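Local coordinates for L-arabinose ABC transporter, periplasmic L-arabinose-binding protein (Burkholderia thailandensis, PDB 4KZK) that binds a sugar in the periplasm, here beta-D-galactopyranose, and probably delivers it to an ABC transporter for L-arabinose uptake, at residues Asp212-Gly215 and Ala216-Ala220; Ala220-Ala223 and Phe224-Arg228. All coordinates share one frame; numbering follows the deposited sequence.

Contact 1 (Asp212-Gly215 and Ala216-Ala220); sequences DTEG and AFNAA
Glu214 and Asn218, one helical turn apart, run side by side and point the same way, with the carboxylate and amide planes turned 70° against each other. Their nearest side-chain atoms are Glu214 CG and Asn218 ND2, 4.0 Å apart. In the conformer of Glu214 given here, one of two modelled, a water joins the two ends: it donates to Glu214 OE2 at 2.8 Å and accepts from Asn218 ND2 at 2.9 Å. Glu214 carries CG opposite its own backbone N (chi1 -178°) and continues extended, while Asn218 turns CG beside its backbone N (chi1 -66°), which leans the amide back toward Glu214. Beneath this pair, Asn218 N donates to Glu214 O.

Phe217 sits on another flank. Its CB lies 3.3 Å from Thr213 O, the carbonyl that its own N binds, but the ring leads away to rest on Arg248 and Ala249 of helix 240-252. Ala216 and Ala219 lay only methyl groups against the preceding turn; Ala216 CB is 3.5 Å from Asp212 O and also packs on Leu174 of strand 170-175.

Asp212 starts the helix twice over. Its carbonyl O takes the N-H of Ala216, and its OD1 accepts from Gly215 N at 2.9 Å, met nearly end-on to the C-O bond. Thr210 OG1 is a second partner of that OD1. Thr213 OG1 is hydrogen-bonded to Asp241 O, in the first turn of helix 240-252. This is a classic Asp N-cap on the first turn of helix 213-226, with the Asp212 side chain about 8 Å from the bound galactose.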
loop_
_atom_site.group_PDB
_atom_site.type_symbol
_atom_site.label_atom_id
_atom_site.label_comp_id
_atom_site.label_asym_id
_atom_site.label_seq_id
_atom_site.Cartn_x
_atom_site.Cartn_y
_atom_site.Cartn_z
ATOM N N ASP A 212 4.274 8.369 -3.545
ATOM C CA ASP A 212 5.571 7.693 -3.531
ATOM C C ASP A 212 6.513 8.473 -2.619
ATOM O O ASP A 212 6.123 9.489 -2.038
ATOM C CB ASP A 212 6.123 7.482 -4.956
ATOM C CG ASP A 212 6.208 8.762 -5.770
ATOM O OD1 ASP A 212 6.188 9.871 -5.167
ATOM O OD2 ASP A 212 6.248 8.661 -7.022
ATOM N N THR A 213 7.736 8.003 -2.433
ATOM C CA THR A 213 8.604 8.641 -1.453
ATOM C C THR A 213 8.876 10.100 -1.847
ATOM O O THR A 213 8.868 10.980 -0.998
ATOM C CB THR A 213 9.925 7.863 -1.255
ATOM O OG1 THR A 213 9.617 6.485 -1.001
ATOM C CG2 THR A 213 10.708 8.445 -0.098
ATOM N N GLU A 214 9.130 10.343 -3.131
ATOM C CA GLU A 214 9.390 11.704 -3.599
ATOM C C GLU A 214 8.215 12.629 -3.284
ATOM O O GLU A 214 8.404 13.730 -2.768
ATOM C CB GLU A 214 9.686 11.723 -5.104
ATOM C CG GLU A 214 10.025 13.098 -5.653
ATOM C CD GLU A 214 10.134 13.108 -7.164
ATOM O OE1 GLU A 214 9.826 12.066 -7.798
ATOM O OE2 GLU A 214 10.522 14.150 -7.725
ATOM N N GLY A 215 7.008 12.177 -3.608
ATOM C CA GLY A 215 5.804 12.982 -3.333
ATOM C C GLY A 215 5.620 13.312 -1.859
ATOM O O GLY A 215 5.276 14.440 -1.484
ATOM N N ALA A 216 5.846 12.312 -1.019
ATOM C CA ALA A 216 5.749 12.481 0.412
ATOM C C ALA A 216 6.827 13.408 0.960
ATOM O O ALA A 216 6.536 14.203 1.828
ATOM C CB ALA A 216 5.860 11.126 1.087
ATOM N N PHE A 217 8.076 13.229 0.500
ATOM C CA PHE A 217 9.201 14.057 0.927
ATOM C C PHE A 217 8.874 15.530 0.664
ATOM O O PHE A 217 9.014 16.388 1.539
ATOM C CB PHE A 217 10.487 13.608 0.218
ATOM C CG PHE A 217 11.699 14.408 0.589
ATOM C CD1 PHE A 217 12.439 14.092 1.714
ATOM C CD2 PHE A 217 12.117 15.466 -0.206
ATOM C CE1 PHE A 217 13.568 14.834 2.046
ATOM C CE2 PHE A 217 13.229 16.219 0.120
ATOM C CZ PHE A 217 13.961 15.902 1.251
ATOM N N ASN A 218 8.407 15.813 -0.546
ATOM C CA ASN A 218 8.050 17.194 -0.890
ATOM C C ASN A 218 6.868 17.727 -0.108
ATOM O O ASN A 218 6.878 18.861 0.352
ATOM C CB ASN A 218 7.796 17.337 -2.395
ATOM C CG ASN A 218 9.045 17.111 -3.217
ATOM O OD1 ASN A 218 10.163 17.295 -2.738
ATOM N ND2 ASN A 218 8.863 16.707 -4.440
ATOM N N ALA A 219 5.823 16.930 0.034
ATOM C CA ALA A 219 4.668 17.384 0.791
ATOM C C ALA A 219 4.991 17.601 2.265
ATOM O O ALA A 219 4.508 18.537 2.877
ATOM C CB ALA A 219 3.528 16.406 0.632
ATOM N N ALA A 220 5.809 16.729 2.843
ATOM C CA ALA A 220 6.153 16.864 4.269
ATOM C C ALA A 220 6.937 18.145 4.517
ATOM O O ALA A 220 6.661 18.856 5.479
ATOM C CB ALA A 220 6.917 15.646 4.770
HETATM O O HOH W 1 11.058 16.549 -6.331
#

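Contact 2 (Ala220-Ala223 and Phe224-Arg228)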
loop_
_atom_site.group_PDB
_atom_site.type_symbol
_atom_site.label_atom_id
_atom_site.label_comp_id
_atom_site.label_asym_id
_atom_site.label_seq_id
_atom_site.Cartn_x
_atom_site.Cartn_y
_atom_site.Cartn_z
ATOM N N ALA A 220 5.809 16.729 2.843
ATOM C CA ALA A 220 6.153 16.864 4.269
ATOM C C ALA A 220 6.937 18.145 4.517
ATOM O O ALA A 220 6.661 18.856 5.479
ATOM C CB ALA A 220 6.917 15.646 4.770
ATOM N N ASN A 221 7.890 18.446 3.638
ATOM C CA ASN A 221 8.709 19.638 3.791
ATOM C C ASN A 221 7.859 20.902 3.755
ATOM O O ASN A 221 8.105 21.829 4.529
ATOM C CB ASN A 221 9.814 19.684 2.742
ATOM C CG ASN A 221 11.067 18.975 3.207
ATOM O OD1 ASN A 221 11.413 19.038 4.391
ATOM N ND2 ASN A 221 11.754 18.301 2.293
ATOM N N ILE A 222 6.851 20.919 2.888
ATOM C CA ILE A 222 5.928 22.051 2.840
ATOM C C ILE A 222 5.204 22.210 4.180
ATOM O O ILE A 222 5.068 23.319 4.701
ATOM C CB ILE A 222 4.912 21.927 1.680
ATOM C CG1 ILE A 222 5.635 22.127 0.345
ATOM C CG2 ILE A 222 3.770 22.938 1.836
ATOM C CD1 ILE A 222 4.801 21.848 -0.888
ATOM N N ALA A 223 4.763 21.096 4.746
ATOM C CA ALA A 223 4.035 21.118 6.009
ATOM C C ALA A 223 4.921 21.529 7.183
ATOM O O ALA A 223 4.499 22.306 8.047
ATOM C CB ALA A 223 3.427 19.748 6.278
ATOM N N PHE A 224 6.133 20.973 7.251
ATOM C CA PHE A 224 7.039 21.320 8.356
ATOM C C PHE A 224 7.361 22.801 8.347
ATOM O O PHE A 224 7.413 23.441 9.401
ATOM C CB PHE A 224 8.336 20.522 8.289
ATOM C CG PHE A 224 8.177 19.055 8.574
ATOM C CD1 PHE A 224 7.426 18.620 9.662
ATOM C CD2 PHE A 224 8.806 18.095 7.772
ATOM C CE1 PHE A 224 7.277 17.273 9.934
ATOM C CE2 PHE A 224 8.658 16.736 8.050
ATOM C CZ PHE A 224 7.894 16.331 9.138
ATOM N N THR A 225 7.575 23.363 7.169
ATOM C CA THR A 225 7.837 24.800 7.073
ATOM C C THR A 225 6.710 25.656 7.655
ATOM O O THR A 225 6.985 26.659 8.314
ATOM C CB THR A 225 8.092 25.220 5.618
ATOM O OG1 THR A 225 9.206 24.482 5.122
ATOM C CG2 THR A 225 8.407 26.713 5.505
ATOM N N LYS A 226 5.457 25.280 7.408
ATOM C CA LYS A 226 4.321 26.042 7.949
ATOM C C LYS A 226 4.052 25.828 9.426
ATOM O O LYS A 226 3.411 26.665 10.049
ATOM C CB LYS A 226 3.032 25.707 7.202
ATOM C CG LYS A 226 3.107 26.041 5.736
ATOM C CD LYS A 226 1.740 26.057 5.067
ATOM C CE LYS A 226 1.916 26.157 3.561
ATOM N NZ LYS A 226 0.657 25.923 2.799
ATOM N N HIS A 227 4.504 24.708 9.985
ATOM C CA HIS A 227 4.153 24.354 11.361
ATOM C C HIS A 227 5.382 24.133 12.222
ATOM O O HIS A 227 5.557 23.076 12.834
ATOM C CB HIS A 227 3.245 23.124 11.350
ATOM C CG HIS A 227 1.935 23.368 10.677
ATOM N ND1 HIS A 227 0.874 23.958 11.326
ATOM C CD2 HIS A 227 1.524 23.143 9.407
ATOM C CE1 HIS A 227 -0.142 24.067 10.490
ATOM N NE2 HIS A 227 0.227 23.587 9.317
ATOM N N ARG A 228 6.222 25.160 12.298
ATOM C CA ARG A 228 7.448 25.111 13.094
ATOM C C ARG A 228 7.180 25.147 14.607
ATOM O O ARG A 228 8.107 25.006 15.406
ATOM C CB ARG A 228 8.379 26.266 12.695
#
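Phe224 tucks back under the preceding turn: CE2 touches Ala220 CB at 3.9 Å, and CD2 comes within 3.2 Å of Ala220 O. With CG beside the backbone N (chi1 -69°), the ring slants past that carbonyl, which at the same time accepts the N-H of Phe224 at 2.8 Å. Farther out, the ring meets Trp233 edge-to-face and packs on Leu172 and Ala249.

Ala223 is buried too, its methyl resting on Leu172 and Val204. Its carbonyl faces the end of the helix, where His227 N gives it a weak bond, at 3.1 Å and bent to 129°. The imidazole of His227 turns an edge to the same oxygen, which lies in the ring plane 3.4 Å from CD2.

On the outer side, Ile222 and Lys226 point the same way, with CG2 of the isoleucine 4.1 Å from CE of the lysine. Thr225 grips Asn221 O twice, through N at 3.1 Å and OG1 at 2.9 Å, from opposite faces of the carbonyl plane. Backbone bonding weakens toward His227, the first residue to leave helical angles: this is the last turn of an amphipathic helix packed on the sheet of its own Rossmann-like alpha/beta lobe, as in periplasmic sugar-binding proteins.

Contacts 1 and 2 are successive portions of helix 213-226 and share Ala220, their centres 12 Å apart. Each is partly buried, with a face on strand 170-175 and helix 240-252 and another turned outward. Small methyl groups dominate the inner face of contact 1, whereas contact 2 adds a large aromatic ring there. Their polar chemistry follows the two helix ends: a side chain caps a backbone amide at the start, while near the finish a threonine hydroxyl doubles up on a backbone carbonyl and the last bonds are weak. Contact 1 begins near the sugar; contact 2 lies farther from the centre of the chain, away from the annotated sites.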